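Long-range contacts in thymidylate synthase 1 (PDB 1B02), which catalyses the reductive methylation of dUMP to dTMP, using 5,10-methylenetetrahydrofolate as both methyl donor and reductant: residues S182-L187 and H222-H227; D229-Q234 and L273-A278. All blocks are in the same frame, centred on the assembly; numbering follows the deposited sequence.

Overall arrangement
Interactions 1 and 2 follow one another along the chain, their centres 9 Å apart, and both touch the bound folate. Interaction 1 forms the floor on which nucleotide and folate meet; interaction 2 packs helix 228-236 on the C-terminal segment, whose Ala278 reaches the same folate. Ala278 O accepts from C2F NA2, while Asp184 OD2 takes N3 and, weakly, NA2. The two contacts also touch directly. His227 NE2 lies 2.6 Å from Glu276 O in a probable hydrogen bond, and Arg226 NH1 makes a salt bridge to Glu276 OE1 at 2.9 Å. Apolar packing adds to this, with Val223 CG1 3.5 Å from Leu231 CD1, where strand 210-224 meets helix 228-236.

Interaction 1: residues S182-L187 and H222-H227; sequences SNDMAL and HVYTRH. With UFP (5-fluoro-2'-deoxyuridine-5'-monophosphate), chain B; C2F (5-methyl-5,6,7,8-tetrahydrofolic acid), chain C.
Asp184 and His222 face each other on parallel strands, their CA atoms 5.8 Å apart, bridged by a weak bond from His222 N to Asn183 O and a better one from Met185 N to His222 O. The strands are the two arms of a beta-alpha-beta unit whose helix is 188-207, and the contact is buried at their ends. CG of His222 is wedged between its backbone N and carbonyl carbon (chi1 55°), which places the imidazole with Asn183 O over the centre of one face, 3.3 Å from the ring plane. Asp220 holds ND1, leaving NE2 to reach the 3'-hydroxyl of the nucleotide, 2.6 Å from UFP O3'. Tyr224 OH meets the same UFP O3' at 2.8 Å, so two side chains grip one hydroxyl. The opposing strand takes other parts of the nucleotide: Ser182 OG donates to the phosphate oxygen UFP O2P, and the backbone N of Asp184 gives a nearly straight bond of 2.7 Å to UFP O2 of the base. Asp184 uses its two oxygens differently. OD2 accepts from C2F N3 at 2.8 Å and, weakly, from NA2. OD1 closes an Asx motif, taking the Leu187 N-H at 3.2 Å from above the carboxylate plane, and also accepts from a water that bridges to Tyr224 N and to ND1 of His227, whose NE2 is bonded to Glu276 O. The small side chain of Ala186 suits a close approach, CB 3.2 Å from His227 ND1. Met185 packs its CB on Val223 CG2 before its bent chain turns to helix 3-18. The chemistry implies a division of labour: one strand end recognises base and phosphate, the other the sugar hydroxyl, while the folate's pterin is held by a carboxylate whose second oxygen is fixed by backbone and water.

Interaction 2: residues D229-Q234 and L273-A278; sequences DNLKIQ and LLFEVA. With C2F (5-methyl-5,6,7,8-tetrahydrofolic acid), chain C.
Asn230 presses its CB against the ring of Phe275, 3.4 Å from CE1, and its ND2 stands over one face of that ring without packing closely on it. From there ND2 gives a weak, bent bond (120°) to Leu274 O, 2.6 Å away, a polar group able to pair with a carbonyl that lies in no regular strand. The next turn of helix 228-236 supplies Gln234, whose backbone N bonds to Asn230 O and whose CG stands anti to its own N (chi1 -177°). Its extended chain brings OE1 to the edge of the phenyl, 3.8 Å from Phe275 CZ, while NE2 is held by Thr60. Leu231 completes the greasy side, its CG 4.0 Å from Phe275 CE1, the two side chains crossing at about a right angle. A phenylalanine suits this slot because its broad apolar ring reaches Asn230 CB and Leu231 CG together, with Gln234 OE1 at its edge. Cutting Phe275 back to an alanine is likely to open a gap between helix and tail, leaving Asn230 CB and Leu231 CG without the ring they pack on. Segment 273-278 belongs to the C-terminal tail, which in thymidylate synthases lies over the folate site; beyond the helix it runs on to Ala278, whose O accepts from C2F NA2 at 2.9 Å. Leu273, though partly open to solvent, belongs to the packed contact, with CD2 3.9 Å from Gln234 CB and CG near Asn230 CG. Packing is sparser at the exposed Leu274, which takes part through its carbonyl O, the end of its side chain leading away from the helix.

Interaction 1: residues S182-L187 and H222-H227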
ATOM      1  N   SER A 182      -8.384   4.069   5.823  1.00 24.52           N
ATOM      2  CA  SER A 182      -7.936   5.449   5.970  1.00 18.00           C
ATOM      3  C   SER A 182      -6.756   5.673   5.028  1.00 19.74           C
ATOM      4  O   SER A 182      -5.812   4.882   5.017  1.00 21.27           O
ATOM      5  CB  SER A 182      -7.497   5.694   7.417  1.00  2.00           C
ATOM      6  OG  SER A 182      -7.264   7.068   7.661  1.00 23.62           O
ATOM      7  N   ASN A 183      -6.799   6.745   4.242  1.00 20.36           N
ATOM      8  CA  ASN A 183      -5.713   7.020   3.307  1.00 19.86           C
ATOM      9  C   ASN A 183      -5.225   8.466   3.286  1.00 17.90           C
ATOM     10  O   ASN A 183      -5.991   9.384   2.990  1.00 15.88           O
ATOM     11  CB  ASN A 183      -6.129   6.620   1.887  1.00 18.82           C
ATOM     12  CG  ASN A 183      -5.094   5.739   1.197  1.00 16.34           C
ATOM     13  OD1 ASN A 183      -5.036   5.680  -0.029  1.00 21.19           O
ATOM     14  ND2 ASN A 183      -4.279   5.050   1.983  1.00 10.79           N
ATOM     15  N   ASP A 184      -3.944   8.647   3.606  1.00 21.03           N
ATOM     16  CA  ASP A 184      -3.289   9.957   3.594  1.00  9.35           C
ATOM     17  C   ASP A 184      -2.872  10.127   2.136  1.00 13.19           C
ATOM     18  O   ASP A 184      -1.841   9.609   1.708  1.00 21.47           O
ATOM     19  CB  ASP A 184      -2.062   9.928   4.518  1.00 14.02           C
ATOM     20  CG  ASP A 184      -1.191  11.176   4.401  1.00 21.52           C
ATOM     21  OD1 ASP A 184      -1.393  11.998   3.477  1.00 10.16           O
ATOM     22  OD2 ASP A 184      -0.284  11.326   5.249  1.00 14.66           O
ATOM     23  N   MET A 185      -3.692  10.845   1.377  1.00 17.43           N
ATOM     24  CA  MET A 185      -3.460  11.049  -0.048  1.00 17.93           C
ATOM     25  C   MET A 185      -2.100  11.597  -0.458  1.00 21.69           C
ATOM     26  O   MET A 185      -1.595  11.260  -1.530  1.00 22.65           O
ATOM     27  CB  MET A 185      -4.564  11.938  -0.625  1.00 17.42           C
ATOM     28  CG  MET A 185      -5.928  11.258  -0.683  1.00 24.48           C
ATOM     29  SD  MET A 185      -5.863   9.567  -1.336  1.00 19.82           S
ATOM     30  CE  MET A 185      -5.827   9.908  -3.093  1.00  9.75           C
ATOM     31  N   ALA A 186      -1.502  12.433   0.381  1.00 23.77           N
ATOM     32  CA  ALA A 186      -0.206  13.012   0.047  1.00 21.12           C
ATOM     33  C   ALA A 186       0.947  12.041   0.276  1.00 20.00           C
ATOM     34  O   ALA A 186       1.790  11.857  -0.597  1.00 19.19           O
ATOM     35  CB  ALA A 186       0.018  14.289   0.848  1.00 22.97           C
ATOM     36  N   LEU A 187       0.974  11.409   1.443  1.00 19.32           N
ATOM     37  CA  LEU A 187       2.051  10.487   1.776  1.00 19.44           C
ATOM     38  C   LEU A 187       1.785   9.011   1.474  1.00 21.82           C
ATOM     39  O   LEU A 187       2.381   8.438   0.563  1.00 25.90           O
ATOM     40  CB  LEU A 187       2.416  10.640   3.255  1.00 26.33           C
ATOM     41  CG  LEU A 187       3.640  11.481   3.639  1.00 26.78           C
ATOM     42  CD1 LEU A 187       4.131  12.305   2.458  1.00 21.70           C
ATOM     43  CD2 LEU A 187       3.266  12.384   4.800  1.00 20.99           C
ATOM     44  N   HIS A 222      -8.682  11.325   2.787  1.00 24.37           N
ATOM     45  CA  HIS A 222      -8.382  12.673   3.252  1.00 21.06           C
ATOM     46  C   HIS A 222      -7.064  13.291   2.791  1.00 28.75           C
ATOM     47  O   HIS A 222      -6.208  12.634   2.199  1.00 26.45           O
ATOM     48  CB  HIS A 222      -8.409  12.680   4.777  1.00 20.46           C
ATOM     49  CG  HIS A 222      -7.498  11.663   5.393  1.00 12.13           C
ATOM     50  ND1 HIS A 222      -7.918  10.395   5.729  1.00 11.50           N
ATOM     51  CD2 HIS A 222      -6.185  11.725   5.723  1.00 13.36           C
ATOM     52  CE1 HIS A 222      -6.905   9.719   6.242  1.00 13.16           C
ATOM     53  NE2 HIS A 222      -5.842  10.503   6.248  1.00  7.41           N
ATOM     54  N   VAL A 223      -6.922  14.576   3.103  1.00 28.47           N
ATOM     55  CA  VAL A 223      -5.740  15.362   2.780  1.00 28.03           C
ATOM     56  C   VAL A 223      -5.508  16.327   3.941  1.00 27.64           C
ATOM     57  O   VAL A 223      -6.341  17.194   4.204  1.00 35.95           O
ATOM     58  CB  VAL A 223      -5.949  16.177   1.486  1.00 26.69           C
ATOM     59  CG1 VAL A 223      -5.021  17.377   1.469  1.00 32.97           C
ATOM     60  CG2 VAL A 223      -5.698  15.301   0.269  1.00 28.69           C
ATOM     61  N   TYR A 224      -4.385  16.173   4.639  1.00 27.42           N
ATOM     62  CA  TYR A 224      -4.064  17.044   5.771  1.00 22.30           C
ATOM     63  C   TYR A 224      -3.888  18.501   5.337  1.00 22.09           C
ATOM     64  O   TYR A 224      -3.296  18.784   4.295  1.00 20.57           O
ATOM     65  CB  TYR A 224      -2.805  16.534   6.476  1.00 13.76           C
ATOM     66  CG  TYR A 224      -3.033  15.250   7.248  1.00 19.52           C
ATOM     67  CD1 TYR A 224      -3.470  15.279   8.573  1.00 18.50           C
ATOM     68  CD2 TYR A 224      -2.820  14.004   6.653  1.00 18.89           C
ATOM     69  CE1 TYR A 224      -3.692  14.100   9.290  1.00 18.21           C
ATOM     70  CE2 TYR A 224      -3.038  12.819   7.360  1.00 12.69           C
ATOM     71  CZ  TYR A 224      -3.473  12.876   8.677  1.00 22.39           C
ATOM     72  OH  TYR A 224      -3.679  11.714   9.387  1.00 14.07           O
ATOM     73  N   THR A 225      -4.408  19.420   6.148  1.00 23.26           N
ATOM     74  CA  THR A 225      -4.360  20.857   5.861  1.00 26.98           C
ATOM     75  C   THR A 225      -3.032  21.433   5.367  1.00 21.28           C
ATOM     76  O   THR A 225      -3.011  22.226   4.426  1.00 25.74           O
ATOM     77  CB  THR A 225      -4.800  21.685   7.090  1.00 24.35           C
ATOM     78  OG1 THR A 225      -4.067  21.261   8.246  1.00 28.51           O
ATOM     79  CG2 THR A 225      -6.290  21.511   7.341  1.00 14.16           C
ATOM     80  N   ARG A 226      -1.929  21.043   5.996  1.00 24.04           N
ATOM     81  CA  ARG A 226      -0.618  21.559   5.611  1.00 22.00           C
ATOM     82  C   ARG A 226      -0.090  21.055   4.271  1.00 25.50           C
ATOM     83  O   ARG A 226       0.938  21.531   3.792  1.00 28.29           O
ATOM     84  CB  ARG A 226       0.402  21.244   6.706  1.00 19.23           C
ATOM     85  CG  ARG A 226       0.221  22.080   7.958  1.00 11.11           C
ATOM     86  CD  ARG A 226       1.202  21.671   9.038  1.00 17.24           C
ATOM     87  NE  ARG A 226       0.879  22.288  10.318  1.00 27.60           N
ATOM     88  CZ  ARG A 226       1.664  22.245  11.389  1.00 30.91           C
ATOM     89  NH1 ARG A 226       2.828  21.611  11.336  1.00 28.12           N
ATOM     90  NH2 ARG A 226       1.279  22.830  12.516  1.00 29.06           N
ATOM     91  N   HIS A 227      -0.792  20.104   3.661  1.00 24.75           N
ATOM     92  CA  HIS A 227      -0.360  19.546   2.384  1.00 17.95           C
ATOM     93  C   HIS A 227      -1.019  20.209   1.180  1.00 23.72           C
ATOM     94  O   HIS A 227      -0.516  20.104   0.060  1.00 27.51           O
ATOM     95  CB  HIS A 227      -0.658  18.043   2.333  1.00 21.84           C
ATOM     96  CG  HIS A 227       0.024  17.243   3.400  1.00 24.16           C
ATOM     97  ND1 HIS A 227      -0.269  15.916   3.634  1.00 20.14           N
ATOM     98  CD2 HIS A 227       0.990  17.576   4.290  1.00 24.12           C
ATOM     99  CE1 HIS A 227       0.484  15.466   4.621  1.00 19.03           C
ATOM    100  NE2 HIS A 227       1.258  16.453   5.037  1.00 23.17           N
TER
HETATM  101  N1  UFP B 280      -2.136   5.730   6.167  1.00 14.07           N
HETATM  102  C2  UFP B 280      -2.169   5.523   4.766  1.00 16.71           C
HETATM  103  N3  UFP B 280      -1.592   4.351   4.182  1.00 16.68           N
HETATM  104  C4  UFP B 280      -0.805   3.356   4.882  1.00 14.92           C
HETATM  105  C5  UFP B 280      -0.308   3.642   6.427  1.00 14.10           C
HETATM  106  C6  UFP B 280      -1.582   4.516   7.092  1.00 17.98           C
HETATM  107  O2  UFP B 280      -2.441   6.416   3.956  1.00 11.45           O
HETATM  108  O4  UFP B 280      -0.604   2.225   4.414  1.00 27.15           O
HETATM  109  F5  UFP B 280       0.001   2.564   7.130  1.00 24.76           F
HETATM  110  C1' UFP B 280      -2.586   6.999   6.833  1.00 14.89           C
HETATM  111  C2' UFP B 280      -4.069   7.312   6.820  1.00 18.61           C
HETATM  112  C3' UFP B 280      -4.100   8.227   8.040  1.00 16.71           C
HETATM  113  C4' UFP B 280      -3.057   7.735   8.996  1.00 13.96           C
HETATM  114  O3' UFP B 280      -3.810   9.548   7.626  1.00 18.74           O
HETATM  115  O4' UFP B 280      -2.088   7.077   8.191  1.00 16.40           O
HETATM  116  C5' UFP B 280      -3.403   6.758  10.145  1.00 13.29           C
HETATM  117  O5' UFP B 280      -4.271   7.482  11.074  1.00 27.74           O
HETATM  118  P   UFP B 280      -5.687   6.881  11.430  1.00 21.26           P
HETATM  119  O1P UFP B 280      -5.449   5.609  12.134  1.00 11.20           O
HETATM  120  O2P UFP B 280      -6.501   6.864  10.234  1.00 18.32           O
HETATM  121  O3P UFP B 280      -6.234   8.081  12.312  1.00 20.43           O
HETATM  122  N1  C2F C 281       0.821   8.475   9.135  1.00 19.48           N
HETATM  123  C2  C2F C 281       0.503   9.454   8.151  1.00 18.16           C
HETATM  124  NA2 C2F C 281      -0.040  10.698   8.493  1.00 29.06           N
HETATM  125  N3  C2F C 281       0.495   9.127   6.787  1.00 19.80           N
HETATM  126  C4  C2F C 281       0.912   7.808   6.323  1.00 14.43           C
HETATM  127  O4  C2F C 281       0.842   7.440   5.155  1.00 22.88           O
HETATM  128  C4A C2F C 281       1.170   6.771   7.417  1.00 12.61           C
HETATM  129  N5  C2F C 281       1.681   5.412   7.130  1.00 16.87           N
HETATM  130  C6  C2F C 281       2.499   4.745   8.056  1.00 10.50           C
HETATM  131  C7  C2F C 281       1.946   4.860   9.452  1.00 14.57           C
HETATM  132  N8  C2F C 281       1.420   6.206   9.775  1.00 16.64           N
HETATM  133  C8A C2F C 281       1.039   7.127   8.780  1.00 14.58           C
HETATM  134  C9  C2F C 281       4.009   5.139   8.012  1.00 24.71           C
HETATM  135  N10 C2F C 281       4.367   5.152   6.531  1.00 23.65           N
HETATM  136  C11 C2F C 281       1.051   4.521   6.130  1.00 17.68           C
HETATM  137  C12 C2F C 281       6.213   8.558   4.588  1.00 29.27           C
HETATM  138  C13 C2F C 281       5.874   8.606   5.979  1.00 30.01           C
HETATM  139  C14 C2F C 281       5.229   7.540   6.622  1.00 31.55           C
HETATM  140  C15 C2F C 281       4.794   6.383   5.859  1.00 24.96           C
HETATM  141  C16 C2F C 281       5.007   6.398   4.426  1.00 24.43           C
HETATM  142  C17 C2F C 281       5.729   7.418   3.823  1.00 28.47           C
HETATM  143  C   C2F C 281       7.097   9.621   3.915  1.00 33.01           C
HETATM  144  O   C2F C 281       7.626  10.490   4.664  1.00 38.13           O
HETATM  145  N   C2F C 281       7.174   9.581   2.493  1.00 40.29           N
HETATM  146  CA  C2F C 281       8.209  10.482   1.941  1.00 38.42           C
HETATM  147  CB  C2F C 281       9.416   9.584   1.570  1.00 45.00           C
HETATM  148  CG  C2F C 281      10.941   9.844   1.527  1.00 56.45           C
HETATM  149  CD  C2F C 281      11.699   8.535   1.974  1.00 60.82           C
HETATM  150  OE1 C2F C 281      11.753   8.362   3.233  1.00 58.99           O
HETATM  151  OE2 C2F C 281      12.369   7.956   1.095  1.00 64.77           O
HETATM  152  CT  C2F C 281       7.561  11.216   0.778  1.00 41.21           C
HETATM  153  O1  C2F C 281       6.931  10.449   0.007  1.00 33.06           O
HETATM  154  O2  C2F C 281       7.753  12.441   0.711  1.00 46.61           O
HETATM  155  O   HOH W   1      -2.582  14.437   2.884  1.00 20.12           O

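Interaction 2: residues D229-Q234 and L273-A278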
ATOM      1  N   ASP A 229      -1.184  23.218  -0.149  1.00 25.16           N
ATOM      2  CA  ASP A 229      -0.332  24.037  -1.003  1.00 25.18           C
ATOM      3  C   ASP A 229       0.515  23.238  -1.990  1.00 20.87           C
ATOM      4  O   ASP A 229       0.497  23.507  -3.190  1.00 21.18           O
ATOM      5  CB  ASP A 229       0.570  24.923  -0.141  1.00 37.86           C
ATOM      6  CG  ASP A 229      -0.153  26.150   0.380  1.00 41.86           C
ATOM      7  OD1 ASP A 229      -1.115  26.598  -0.280  1.00 42.42           O
ATOM      8  OD2 ASP A 229       0.237  26.664   1.448  1.00 48.90           O
ATOM      9  N   ASN A 230       1.255  22.256  -1.491  1.00 19.07           N
ATOM     10  CA  ASN A 230       2.101  21.441  -2.353  1.00 24.96           C
ATOM     11  C   ASN A 230       1.295  20.610  -3.351  1.00 29.46           C
ATOM     12  O   ASN A 230       1.706  20.442  -4.499  1.00 30.19           O
ATOM     13  CB  ASN A 230       2.984  20.523  -1.507  1.00 32.18           C
ATOM     14  CG  ASN A 230       4.283  21.189  -1.092  1.00 34.68           C
ATOM     15  OD1 ASN A 230       4.684  22.200  -1.666  1.00 27.18           O
ATOM     16  ND2 ASN A 230       4.946  20.624  -0.089  1.00 28.83           N
ATOM     17  N   LEU A 231       0.151  20.090  -2.913  1.00 28.17           N
ATOM     18  CA  LEU A 231      -0.694  19.284  -3.790  1.00 22.66           C
ATOM     19  C   LEU A 231      -1.254  20.139  -4.917  1.00 24.42           C
ATOM     20  O   LEU A 231      -1.382  19.680  -6.052  1.00 27.76           O
ATOM     21  CB  LEU A 231      -1.842  18.652  -2.998  1.00 13.09           C
ATOM     22  CG  LEU A 231      -1.446  17.519  -2.050  1.00 20.15           C
ATOM     23  CD1 LEU A 231      -2.580  17.241  -1.073  1.00 11.11           C
ATOM     24  CD2 LEU A 231      -1.112  16.277  -2.854  1.00  9.18           C
ATOM     25  N   LYS A 232      -1.594  21.385  -4.603  1.00 28.41           N
ATOM     26  CA  LYS A 232      -2.122  22.289  -5.613  1.00 28.53           C
ATOM     27  C   LYS A 232      -1.055  22.440  -6.689  1.00 29.01           C
ATOM     28  O   LYS A 232      -1.355  22.493  -7.881  1.00 33.87           O
ATOM     29  CB  LYS A 232      -2.435  23.650  -4.993  1.00 32.74           C
ATOM     30  CG  LYS A 232      -3.917  23.933  -4.834  1.00 35.72           C
ATOM     31  CD  LYS A 232      -4.213  24.589  -3.498  1.00 37.31           C
ATOM     32  CE  LYS A 232      -5.479  25.424  -3.565  1.00 39.84           C
ATOM     33  NZ  LYS A 232      -5.410  26.610  -2.666  1.00 54.02           N
ATOM     34  N   ILE A 233       0.198  22.503  -6.249  1.00 30.63           N
ATOM     35  CA  ILE A 233       1.331  22.635  -7.158  1.00 34.55           C
ATOM     36  C   ILE A 233       1.469  21.348  -7.962  1.00 31.74           C
ATOM     37  O   ILE A 233       1.483  21.370  -9.193  1.00 30.57           O
ATOM     38  CB  ILE A 233       2.657  22.875  -6.380  1.00 36.38           C
ATOM     39  CG1 ILE A 233       2.730  24.325  -5.896  1.00 30.67           C
ATOM     40  CG2 ILE A 233       3.854  22.569  -7.270  1.00 31.93           C
ATOM     41  CD1 ILE A 233       3.784  24.558  -4.832  1.00 24.84           C
ATOM     42  N   GLN A 234       1.563  20.231  -7.248  1.00 27.79           N
ATOM     43  CA  GLN A 234       1.716  18.916  -7.860  1.00 26.46           C
ATOM     44  C   GLN A 234       0.690  18.628  -8.946  1.00 29.21           C
ATOM     45  O   GLN A 234       1.004  18.001  -9.956  1.00 38.19           O
ATOM     46  CB  GLN A 234       1.632  17.834  -6.785  1.00 21.46           C
ATOM     47  CG  GLN A 234       1.859  16.434  -7.305  1.00 17.41           C
ATOM     48  CD  GLN A 234       1.907  15.408  -6.197  1.00 16.03           C
ATOM     49  OE1 GLN A 234       1.935  15.751  -5.015  1.00 23.62           O
ATOM     50  NE2 GLN A 234       1.916  14.136  -6.573  1.00 27.12           N
ATOM     51  N   LEU A 273       8.662  16.518  -3.452  1.00 32.08           N
ATOM     52  CA  LEU A 273       7.803  17.425  -2.702  1.00 28.17           C
ATOM     53  C   LEU A 273       7.794  17.003  -1.236  1.00 30.20           C
ATOM     54  O   LEU A 273       7.659  15.821  -0.921  1.00 31.69           O
ATOM     55  CB  LEU A 273       6.376  17.386  -3.261  1.00 25.51           C
ATOM     56  CG  LEU A 273       5.826  18.570  -4.064  1.00 27.30           C
ATOM     57  CD1 LEU A 273       6.896  19.629  -4.271  1.00 29.91           C
ATOM     58  CD2 LEU A 273       5.311  18.066  -5.399  1.00 21.90           C
ATOM     59  N   LEU A 274       7.945  17.972  -0.342  1.00 34.15           N
ATOM     60  CA  LEU A 274       7.956  17.691   1.088  1.00 30.30           C
ATOM     61  C   LEU A 274       6.551  17.739   1.669  1.00 26.88           C
ATOM     62  O   LEU A 274       5.773  18.644   1.368  1.00 19.91           O
ATOM     63  CB  LEU A 274       8.834  18.707   1.821  1.00 37.81           C
ATOM     64  CG  LEU A 274      10.351  18.533   1.743  1.00 45.35           C
ATOM     65  CD1 LEU A 274      11.021  19.609   2.588  1.00 47.92           C
ATOM     66  CD2 LEU A 274      10.745  17.147   2.229  1.00 43.58           C
ATOM     67  N   PHE A 275       6.233  16.756   2.502  1.00 23.98           N
ATOM     68  CA  PHE A 275       4.932  16.683   3.155  1.00 17.43           C
ATOM     69  C   PHE A 275       5.173  16.263   4.599  1.00 23.50           C
ATOM     70  O   PHE A 275       5.726  15.193   4.854  1.00 23.85           O
ATOM     71  CB  PHE A 275       4.035  15.649   2.468  1.00 16.95           C
ATOM     72  CG  PHE A 275       3.575  16.056   1.099  1.00 13.96           C
ATOM     73  CD1 PHE A 275       2.634  17.067   0.939  1.00 12.71           C
ATOM     74  CD2 PHE A 275       4.080  15.425  -0.032  1.00 12.33           C
ATOM     75  CE1 PHE A 275       2.200  17.444  -0.329  1.00 11.81           C
ATOM     76  CE2 PHE A 275       3.652  15.796  -1.307  1.00 15.93           C
ATOM     77  CZ  PHE A 275       2.710  16.807  -1.455  1.00 10.85           C
ATOM     78  N   GLU A 276       4.776  17.108   5.542  1.00 19.72           N
ATOM     79  CA  GLU A 276       4.962  16.786   6.949  1.00 18.38           C
ATOM     80  C   GLU A 276       4.078  15.597   7.315  1.00 25.14           C
ATOM     81  O   GLU A 276       2.962  15.465   6.807  1.00 28.34           O
ATOM     82  CB  GLU A 276       4.600  17.991   7.815  1.00 21.72           C
ATOM     83  CG  GLU A 276       5.129  17.906   9.231  1.00 24.62           C
ATOM     84  CD  GLU A 276       4.705  19.087  10.071  1.00 27.20           C
ATOM     85  OE1 GLU A 276       4.516  20.184   9.500  1.00 24.95           O
ATOM     86  OE2 GLU A 276       4.559  18.915  11.299  1.00 30.83           O
ATOM     87  N   VAL A 277       4.573  14.734   8.195  1.00 19.41           N
ATOM     88  CA  VAL A 277       3.806  13.564   8.595  1.00 26.19           C
ATOM     89  C   VAL A 277       3.064  13.765   9.910  1.00 26.63           C
ATOM     90  O   VAL A 277       3.627  14.254  10.889  1.00 25.14           O
ATOM     91  CB  VAL A 277       4.715  12.295   8.687  1.00 25.85           C
ATOM     92  CG1 VAL A 277       6.147  12.657   8.353  1.00 34.05           C
ATOM     93  CG2 VAL A 277       4.628  11.662  10.071  1.00 27.82           C
ATOM     94  N   ALA A 278       1.788  13.394   9.915  1.00 30.44           N
ATOM     95  CA  ALA A 278       0.963  13.499  11.109  1.00 29.54           C
ATOM     96  C   ALA A 278       1.083  12.162  11.830  1.00 32.98           C
ATOM     97  O   ALA A 278       0.860  11.109  11.232  1.00 40.96           O
ATOM     98  CB  ALA A 278      -0.485  13.768  10.725  1.00 22.16           C
TER
HETATM   99  N1  C2F C 281       0.821   8.475   9.135  1.00 19.48           N
HETATM  100  C2  C2F C 281       0.503   9.454   8.151  1.00 18.16           C
HETATM  101  NA2 C2F C 281      -0.040  10.698   8.493  1.00 29.06           N
HETATM  102  N3  C2F C 281       0.495   9.127   6.787  1.00 19.80           N
HETATM  103  C4  C2F C 281       0.912   7.808   6.323  1.00 14.43           C
HETATM  104  O4  C2F C 281       0.842   7.440   5.155  1.00 22.88           O
HETATM  105  C4A C2F C 281       1.170   6.771   7.417  1.00 12.61           C
HETATM  106  N5  C2F C 281       1.681   5.412   7.130  1.00 16.87           N
HETATM  107  C6  C2F C 281       2.499   4.745   8.056  1.00 10.50           C
HETATM  108  C7  C2F C 281       1.946   4.860   9.452  1.00 14.57           C
HETATM  109  N8  C2F C 281       1.420   6.206   9.775  1.00 16.64           N
HETATM  110  C8A C2F C 281       1.039   7.127   8.780  1.00 14.58           C
HETATM  111  C9  C2F C 281       4.009   5.139   8.012  1.00 24.71           C
HETATM  112  N10 C2F C 281       4.367   5.152   6.531  1.00 23.65           N
HETATM  113  C11 C2F C 281       1.051   4.521   6.130  1.00 17.68           C
HETATM  114  C12 C2F C 281       6.213   8.558   4.588  1.00 29.27           C
HETATM  115  C13 C2F C 281       5.874   8.606   5.979  1.00 30.01           C
HETATM  116  C14 C2F C 281       5.229   7.540   6.622  1.00 31.55           C
HETATM  117  C15 C2F C 281       4.794   6.383   5.859  1.00 24.96           C
HETATM  118  C16 C2F C 281       5.007   6.398   4.426  1.00 24.43           C
HETATM  119  C17 C2F C 281       5.729   7.418   3.823  1.00 28.47           C
HETATM  120  C   C2F C 281       7.097   9.621   3.915  1.00 33.01           C
HETATM  121  O   C2F C 281       7.626  10.490   4.664  1.00 38.13           O
HETATM  122  N   C2F C 281       7.174   9.581   2.493  1.00 40.29           N
HETATM  123  CA  C2F C 281       8.209  10.482   1.941  1.00 38.42           C
HETATM  124  CB  C2F C 281       9.416   9.584   1.570  1.00 45.00           C
HETATM  125  CG  C2F C 281      10.941   9.844   1.527  1.00 56.45           C
HETATM  126  CD  C2F C 281      11.699   8.535   1.974  1.00 60.82           C
HETATM  127  OE1 C2F C 281      11.753   8.362   3.233  1.00 58.99           O
HETATM  128  OE2 C2F C 281      12.369   7.956   1.095  1.00 64.77           O
HETATM  129  CT  C2F C 281       7.561  11.216   0.778  1.00 41.21           C
HETATM  130  O1  C2F C 281       6.931  10.449   0.007  1.00 33.06           O
HETATM  131  O2  C2F C 281       7.753  12.441   0.711  1.00 46.61           O